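Long-range contacts in methylaspartate ammonia-lyase (Citrobacter amalonaticus, PDB 1KKR), which catalyses the reversible, magnesium-dependent anti elimination of ammonia from L-threo-3-methylaspartate to give mesaconate, a step of glutamate degradation: residues S13-D18 with G359-T364; A70-S75 with K331-G336; F109-R114 with C155-L160. All blocks are in the same frame, centred on the assembly; numbering follows the deposited sequence.

Contact 1 (S13-D18 with G359-T364); sequences SSFYFD and GTCNET. With 2AS ((2S,3S)-3-methyl-aspartic acid), chain E.
Two phenylalanine rings meet the loop 359-364 here. Beside the Phe15 ring sits the sulfur of Cys361, an oblique sulfur-aromatic contact with SG 4.2 Å from the ring centroid and its nearest approach at CD2. One face of the same ring is taken by the neighbouring Tyr16, whose CD1 lies over the centre. The Phe17 ring and the Asn362 amide stand almost perpendicular, their planes 82° apart, with Asn362 ND2 3.1 Å from Phe17 CE1; ND2 also donates to the backbone oxygen of Ala71. Asn362 reaches across because its CG is anti to the backbone N (chi1 -166°). On the other end of that amide, Ser13 OG donates to Asn362 OD1 over 2.6 Å, coming from above the carbonyl plane. A backbone bond, Ser14 N to Glu363 O at 3.0 Å, ties the two segments again. Lys187 of the second subunit bonds to Phe15 O and makes a cation-pi contact with the Tyr16 ring. Next to the Phe15 contact, the loop holds both oxygens of one substrate carboxylate: Thr360 OG1 is hydrogen-bonded to OXT of the bound methylaspartate, and Cys361 N to its O, each at 2.8 Å. This is the active-site interface of an enolase-like enzyme, where the N-terminal domain packs on a substrate-binding loop of the TIM barrel.

Contact 2 (A70-S75 with K331-G336); sequences AAVQYS and KTPDLG. With 2AS ((2S,3S)-3-methyl-aspartic acid), chain E.
Val72 meets Lys331 and Asp334 where a loop of the N-terminal domain lies over the C-terminal end of a TIM-barrel strand, the place where enolase-superfamily enzymes keep their catalytic groups. The packing contacts centre on one methyl. Val72 CG1 rests 4.0 Å from Lys331 CD and meets the Asp334 carboxylate crosswise, 3.7 Å from OD2. Pro333 adds its CB, 3.8 Å from Ala70 O and a looser 4.5 Å from Val72 CG1. No direct hydrogen bond joins the two segments; the polar links run through water. One water gives a bond to Ala70 O and a weak one to Pro333 O. A second accepts from Val72 N and donates to Asp334 OD1 at 2.6 Å, so this buried carboxylate oxygen is tied to the loop's backbone. The other oxygen, OD2, has a long, weak ion pair with Arg80. The catalytic end of the contact is Lys331, the proton acceptor. Its chain runs extended as far as CD, then bends at chi3 (-93°) to bring the amine into the active site. There it forms a salt bridge with Asp307, a magnesium ligand, and Lys331 NZ lies 3.6 Å from OD1 of the bound methylaspartate.

Contact 3 (F109-R114 with C155-L160); sequences FLPNAR and CDEWQL
Glu157 presents its carboxylate to two successive backbone N-H groups of 109-114. Phe109 N donates to Glu157 OE2 at 2.7 Å, close to straight at 163°, and Leu110 N donates to Glu157 OE1 at 2.9 Å with a more bent angle of 149°. Both oxygens accept on their syn lone pairs, the sides facing each other, so the carboxylate takes the pair of amides as a fork and its rotation is fixed. The glutamate reaches this far because its chain is extended beyond CG. Since these N-H groups lie near the N-terminal end of helix 110-118, the negative charge probably also interacts favourably with the helix dipole. The methylene carbons CB of Phe109 and Leu110 pack against the same carboxylate.

Further out, the six-membered ring of Trp158 completes the contact. Leu110 CD2 sits over one face of it, 4.1 Å from the centroid and only 13° off the normal, a CH-pi contact, while Leu110 CD1 comes within 3.4 Å of Trp158 CH2. The Phe109 ring meets the indole at the rim: CE2 lies in the indole plane, 3.9 Å from Trp158 CH2. Phe109 continues inward onto Leu138, Leu139 and Thr142 of helix 128-146. The indole NE1 is bonded to Asp343 of helix 339-350, which joins the packing to the barrel domain.

The result is a surface helix-to-helix junction of the N-terminal domain, away from the active site, in which a glutamate at the end of one helix binds two backbone amides near the start of another.

Overall arrangement
Contacts 1 and 2 are neighbours, their centres 9 Å apart, and both reach the bound methylaspartate: the loop 359-364 holds one carboxylate, while 331-336 brings in the proton acceptor. They touch directly, Asp18 OD2 lying 2.9 Å from Gln73 NE2, a probable hydrogen bond. Together they bring N-terminal segments 13-18 and 70-75 onto barrel loops beside the substrate. Contact 3 stands apart, with its centre about 27 Å from that of contact 1 and about 22 Å from that of contact 2; the nearest atoms are about 14 Å and about 8 Å away, so it touches neither. Along the chain the three are nested, contact 3 inside contact 2 and contact 2 inside contact 1.

Contact 1 (S13-D18 with G359-T364)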
# COMPACT_ATOMS: atom_id res chain seq x y z
N SER A 13 4.05 4.85 8.87
CA SER A 13 2.66 4.49 8.55
C SER A 13 2.43 4.97 7.12
O SER A 13 3.34 5.59 6.53
CB SER A 13 1.71 5.16 9.52
OG SER A 13 1.62 6.55 9.33
N SER A 14 1.26 4.68 6.57
CA SER A 14 0.91 4.95 5.16
C SER A 14 0.36 6.37 4.87
O SER A 14 -0.13 6.62 3.78
CB SER A 14 0.01 3.85 4.57
OG SER A 14 0.70 2.61 4.33
N PHE A 15 0.46 7.30 5.82
CA PHE A 15 0.15 8.69 5.50
C PHE A 15 0.90 9.70 6.37
O PHE A 15 2.10 9.63 6.44
CB PHE A 15 -1.35 8.97 5.36
CG PHE A 15 -1.65 10.13 4.41
CD1 PHE A 15 -1.24 10.12 3.09
CD2 PHE A 15 -2.32 11.25 4.86
CE1 PHE A 15 -1.47 11.21 2.28
CE2 PHE A 15 -2.59 12.30 4.04
CZ PHE A 15 -2.17 12.30 2.77
N TYR A 16 0.22 10.72 6.88
CA TYR A 16 0.87 11.83 7.54
C TYR A 16 0.07 12.11 8.79
O TYR A 16 -1.15 11.91 8.84
CB TYR A 16 0.96 13.10 6.58
CG TYR A 16 1.87 12.71 5.45
CD1 TYR A 16 1.40 11.96 4.38
CD2 TYR A 16 3.24 12.92 5.55
CE1 TYR A 16 2.23 11.50 3.41
CE2 TYR A 16 4.07 12.48 4.61
CZ TYR A 16 3.59 11.74 3.56
OH TYR A 16 4.53 11.27 2.69
N PHE A 17 0.78 12.53 9.83
CA PHE A 17 0.14 13.22 10.91
C PHE A 17 -0.14 14.67 10.50
O PHE A 17 0.80 15.38 10.18
CB PHE A 17 1.05 13.27 12.11
CG PHE A 17 1.29 11.95 12.72
CD1 PHE A 17 0.28 11.08 12.86
CD2 PHE A 17 2.55 11.57 13.12
CE1 PHE A 17 0.48 9.85 13.43
CE2 PHE A 17 2.75 10.32 13.69
CZ PHE A 17 1.72 9.48 13.84
N ASP A 18 -1.40 15.11 10.58
CA ASP A 18 -1.76 16.49 10.26
C ASP A 18 -2.30 17.23 11.50
O ASP A 18 -3.11 16.68 12.26
CB ASP A 18 -2.83 16.56 9.15
CG ASP A 18 -2.29 16.22 7.75
OD1 ASP A 18 -1.05 16.31 7.52
OD2 ASP A 18 -3.07 15.92 6.81
N GLY A 359 -11.58 3.46 9.78
CA GLY A 359 -10.16 3.56 10.07
C GLY A 359 -9.54 4.80 9.48
O GLY A 359 -10.18 5.85 9.38
N THR A 360 -8.26 4.69 9.11
CA THR A 360 -7.51 5.85 8.60
C THR A 360 -6.53 5.52 7.50
O THR A 360 -5.99 4.42 7.44
CB THR A 360 -6.76 6.58 9.75
OG1 THR A 360 -6.08 7.74 9.25
CG2 THR A 360 -5.66 5.70 10.37
N CYS A 361 -6.32 6.50 6.62
CA CYS A 361 -5.29 6.37 5.63
C CYS A 361 -3.96 6.27 6.32
O CYS A 361 -3.01 5.81 5.74
CB CYS A 361 -5.24 7.60 4.70
SG CYS A 361 -5.03 9.20 5.56
N ASN A 362 -3.89 6.68 7.58
CA ASN A 362 -2.62 6.78 8.29
C ASN A 362 -2.24 5.58 9.11
O ASN A 362 -1.39 5.71 10.01
CB ASN A 362 -2.63 8.00 9.22
CG ASN A 362 -1.22 8.37 9.74
OD1 ASN A 362 -0.22 8.33 8.98
ND2 ASN A 362 -1.15 8.76 11.04
N GLU A 363 -2.83 4.41 8.83
CA GLU A 363 -2.45 3.18 9.54
C GLU A 363 -1.55 2.31 8.63
O GLU A 363 -0.82 2.88 7.78
CB GLU A 363 -3.59 2.46 10.22
CG GLU A 363 -4.74 1.99 9.35
CD GLU A 363 -5.91 1.48 10.22
OE1 GLU A 363 -6.95 2.16 10.27
OE2 GLU A 363 -5.68 0.46 10.91
N THR A 364 -1.50 0.98 8.80
CA THR A 364 -0.52 0.20 8.04
C THR A 364 -1.10 -0.97 7.32
O THR A 364 -2.30 -1.25 7.44
CB THR A 364 0.59 -0.35 8.99
OG1 THR A 364 0.08 -1.39 9.85
CG2 THR A 364 1.07 0.72 9.93
C 2AS E . -8.81 9.14 7.31
O 2AS E . -8.16 8.55 6.45
CA 2AS E . -10.11 9.91 6.97
N 2AS E . -10.18 10.36 5.57
CB 2AS E . -11.35 9.10 7.45
CG 2AS E . -12.63 9.91 7.33
OD1 2AS E . -13.66 9.61 7.93
C4 2AS E . -11.62 7.76 6.77
OD2 2AS E . -12.59 10.90 6.63
OXT 2AS E . -8.41 9.10 8.48

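Contact 2 (A70-S75 with K331-G336)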
# COMPACT_ATOMS: atom_id res chain seq x y z
N ALA A 70 -0.57 2.27 15.63
CA ALA A 70 -0.84 3.39 14.71
C ALA A 70 -1.99 4.31 15.17
O ALA A 70 -2.90 3.86 15.88
CB ALA A 70 -1.13 2.87 13.31
N ALA A 71 -1.93 5.59 14.77
CA ALA A 71 -2.98 6.59 15.09
C ALA A 71 -3.56 7.27 13.84
O ALA A 71 -2.98 7.26 12.77
CB ALA A 71 -2.48 7.63 16.08
N VAL A 72 -4.78 7.76 13.98
CA VAL A 72 -5.41 8.52 12.91
C VAL A 72 -4.57 9.71 12.44
O VAL A 72 -3.69 10.25 13.15
CB VAL A 72 -6.78 9.06 13.37
CG1 VAL A 72 -7.70 7.92 13.67
CG2 VAL A 72 -6.64 9.86 14.64
N GLN A 73 -4.88 10.11 11.21
CA GLN A 73 -4.25 11.22 10.56
C GLN A 73 -4.24 12.43 11.48
O GLN A 73 -3.19 13.05 11.72
CB GLN A 73 -4.94 11.46 9.21
CG GLN A 73 -4.61 12.72 8.49
CD GLN A 73 -5.40 12.85 7.22
OE1 GLN A 73 -6.35 12.09 7.00
NE2 GLN A 73 -5.03 13.83 6.38
N TYR A 74 -5.38 12.75 12.06
CA TYR A 74 -5.40 13.89 12.96
C TYR A 74 -5.06 13.45 14.43
O TYR A 74 -5.84 13.57 15.33
CB TYR A 74 -6.75 14.55 12.81
CG TYR A 74 -6.98 15.04 11.39
CD1 TYR A 74 -6.10 15.93 10.78
CD2 TYR A 74 -8.08 14.62 10.67
CE1 TYR A 74 -6.30 16.38 9.49
CE2 TYR A 74 -8.28 15.04 9.38
CZ TYR A 74 -7.38 15.93 8.80
OH TYR A 74 -7.58 16.39 7.53
N SER A 75 -3.85 12.95 14.64
CA SER A 75 -3.46 12.37 15.93
C SER A 75 -3.38 13.58 16.87
O SER A 75 -2.71 14.54 16.54
CB SER A 75 -2.14 11.58 15.74
OG SER A 75 -1.25 11.56 16.84
N LYS A 331 -14.11 3.94 13.91
CA LYS A 331 -12.83 4.34 13.36
C LYS A 331 -11.77 3.56 14.15
O LYS A 331 -11.36 4.00 15.19
CB LYS A 331 -12.70 5.86 13.43
CG LYS A 331 -11.58 6.40 12.52
CD LYS A 331 -11.55 7.91 12.46
CE LYS A 331 -12.33 8.44 11.33
NZ LYS A 331 -12.60 9.91 11.33
N THR A 332 -11.41 2.37 13.64
CA THR A 332 -10.69 1.35 14.39
C THR A 332 -9.59 1.82 15.36
O THR A 332 -9.56 1.36 16.48
CB THR A 332 -10.23 0.17 13.51
OG1 THR A 332 -9.43 0.61 12.41
CG2 THR A 332 -11.46 -0.48 12.83
N PRO A 333 -8.65 2.67 14.97
CA PRO A 333 -7.56 2.93 15.86
C PRO A 333 -8.02 3.68 17.11
O PRO A 333 -7.43 3.50 18.17
CB PRO A 333 -6.63 3.78 15.03
CG PRO A 333 -6.98 3.49 13.64
CD PRO A 333 -8.50 3.37 13.69
N ASP A 334 -9.12 4.42 17.01
CA ASP A 334 -9.51 5.20 18.18
C ASP A 334 -10.19 4.31 19.20
O ASP A 334 -10.42 4.75 20.27
CB ASP A 334 -10.47 6.32 17.84
CG ASP A 334 -9.85 7.36 16.98
OD1 ASP A 334 -8.70 7.77 17.24
OD2 ASP A 334 -10.50 7.85 16.06
N LEU A 335 -10.53 3.07 18.88
CA LEU A 335 -11.17 2.24 19.89
C LEU A 335 -10.17 1.64 20.82
O LEU A 335 -10.57 1.04 21.80
CB LEU A 335 -12.04 1.13 19.30
CG LEU A 335 -13.40 1.65 18.82
CD1 LEU A 335 -13.26 2.24 17.47
CD2 LEU A 335 -14.47 0.59 18.73
N GLY A 336 -8.89 1.79 20.53
CA GLY A 336 -7.89 1.08 21.33
C GLY A 336 -7.70 -0.40 20.89
O GLY A 336 -7.55 -0.68 19.70
C 2AS E . -8.81 9.14 7.31
O 2AS E . -8.16 8.55 6.45
CA 2AS E . -10.11 9.91 6.97
N 2AS E . -10.18 10.36 5.57
CB 2AS E . -11.35 9.10 7.45
CG 2AS E . -12.63 9.91 7.33
OD1 2AS E . -13.66 9.61 7.93
C4 2AS E . -11.62 7.76 6.77
OD2 2AS E . -12.59 10.90 6.63
OXT 2AS E . -8.41 9.10 8.48
O HOH W 1 -4.83 4.95 17.72
O HOH W 2 -6.16 7.28 16.68

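Contact 3 (F109-R114 with C155-L160)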
# COMPACT_ATOMS: atom_id res chain seq x y z
N PHE A 109 -7.18 -15.04 23.50
CA PHE A 109 -6.96 -13.64 23.15
C PHE A 109 -7.55 -12.62 24.11
O PHE A 109 -6.87 -11.70 24.54
CB PHE A 109 -7.56 -13.43 21.75
CG PHE A 109 -7.68 -11.99 21.33
CD1 PHE A 109 -6.56 -11.17 21.29
CD2 PHE A 109 -8.90 -11.44 20.94
CE1 PHE A 109 -6.65 -9.84 20.93
CE2 PHE A 109 -8.99 -10.10 20.55
CZ PHE A 109 -7.84 -9.31 20.53
N LEU A 110 -8.79 -12.81 24.53
CA LEU A 110 -9.52 -11.76 25.23
C LEU A 110 -9.01 -11.33 26.60
O LEU A 110 -8.93 -10.13 26.89
CB LEU A 110 -11.01 -12.15 25.28
CG LEU A 110 -12.15 -11.14 25.14
CD1 LEU A 110 -11.99 -9.95 24.26
CD2 LEU A 110 -13.39 -11.97 24.67
N PRO A 111 -8.70 -12.26 27.46
CA PRO A 111 -8.15 -11.86 28.75
C PRO A 111 -6.85 -11.01 28.51
O PRO A 111 -6.65 -9.95 29.12
CB PRO A 111 -7.88 -13.19 29.46
CG PRO A 111 -8.67 -14.21 28.72
CD PRO A 111 -8.82 -13.72 27.30
N ASN A 112 -6.00 -11.41 27.58
CA ASN A 112 -4.82 -10.55 27.32
C ASN A 112 -5.24 -9.15 26.83
O ASN A 112 -4.67 -8.12 27.20
CB ASN A 112 -3.86 -11.20 26.30
CG ASN A 112 -3.15 -12.39 26.86
OD1 ASN A 112 -2.94 -12.46 28.07
ND2 ASN A 112 -2.75 -13.34 25.99
N ALA A 113 -6.23 -9.12 25.95
CA ALA A 113 -6.64 -7.88 25.32
C ALA A 113 -7.19 -6.95 26.38
O ALA A 113 -6.92 -5.75 26.38
CB ALA A 113 -7.66 -8.14 24.22
N ARG A 114 -7.93 -7.51 27.32
CA ARG A 114 -8.54 -6.74 28.38
C ARG A 114 -7.49 -6.16 29.31
O ARG A 114 -7.54 -5.01 29.71
CB ARG A 114 -9.48 -7.64 29.21
CG ARG A 114 -10.80 -8.03 28.59
CD ARG A 114 -11.75 -8.84 29.65
NE ARG A 114 -12.77 -9.53 28.87
CZ ARG A 114 -12.82 -10.83 28.59
NH1 ARG A 114 -11.97 -11.73 29.09
NH2 ARG A 114 -13.80 -11.24 27.79
N CYS A 155 -14.29 -15.53 15.95
CA CYS A 155 -15.49 -16.38 15.90
C CYS A 155 -15.62 -17.30 17.13
O CYS A 155 -16.70 -17.40 17.73
CB CYS A 155 -15.47 -17.19 14.62
SG CYS A 155 -15.84 -16.18 13.19
N ASP A 156 -14.53 -17.94 17.51
CA ASP A 156 -14.52 -18.85 18.62
C ASP A 156 -14.77 -18.15 19.93
O ASP A 156 -15.56 -18.63 20.73
CB ASP A 156 -13.17 -19.56 18.75
CG ASP A 156 -13.00 -20.70 17.78
OD1 ASP A 156 -13.96 -21.11 17.14
OD2 ASP A 156 -11.91 -21.27 17.57
N GLU A 157 -14.06 -17.05 20.19
CA GLU A 157 -14.17 -16.41 21.51
C GLU A 157 -15.42 -15.60 21.65
O GLU A 157 -15.80 -15.20 22.77
CB GLU A 157 -12.94 -15.54 21.88
CG GLU A 157 -11.65 -16.35 21.87
CD GLU A 157 -10.46 -15.75 22.63
OE1 GLU A 157 -10.59 -14.77 23.35
OE2 GLU A 157 -9.35 -16.27 22.47
N TRP A 158 -16.05 -15.29 20.54
CA TRP A 158 -17.30 -14.51 20.65
C TRP A 158 -18.49 -15.39 20.26
O TRP A 158 -19.60 -14.92 20.11
CB TRP A 158 -17.31 -13.27 19.78
CG TRP A 158 -16.71 -11.98 20.39
CD1 TRP A 158 -17.39 -10.90 20.86
CD2 TRP A 158 -15.33 -11.65 20.50
NE1 TRP A 158 -16.51 -9.92 21.26
CE2 TRP A 158 -15.24 -10.35 21.03
CE3 TRP A 158 -14.16 -12.31 20.18
CZ2 TRP A 158 -14.02 -9.73 21.29
CZ3 TRP A 158 -12.94 -11.67 20.41
CH2 TRP A 158 -12.89 -10.42 20.98
N GLN A 159 -18.20 -16.66 19.99
CA GLN A 159 -19.20 -17.64 19.59
C GLN A 159 -20.00 -17.12 18.43
O GLN A 159 -21.20 -16.87 18.54
CB GLN A 159 -20.08 -18.02 20.84
N LEU A 160 -19.34 -16.94 17.29
CA LEU A 160 -19.99 -16.46 16.08
C LEU A 160 -19.84 -17.55 15.03
O LEU A 160 -18.85 -18.26 15.02
CB LEU A 160 -19.28 -15.22 15.50
CG LEU A 160 -19.04 -14.13 16.54
CD1 LEU A 160 -18.12 -13.03 16.08
CD2 LEU A 160 -20.40 -13.56 16.90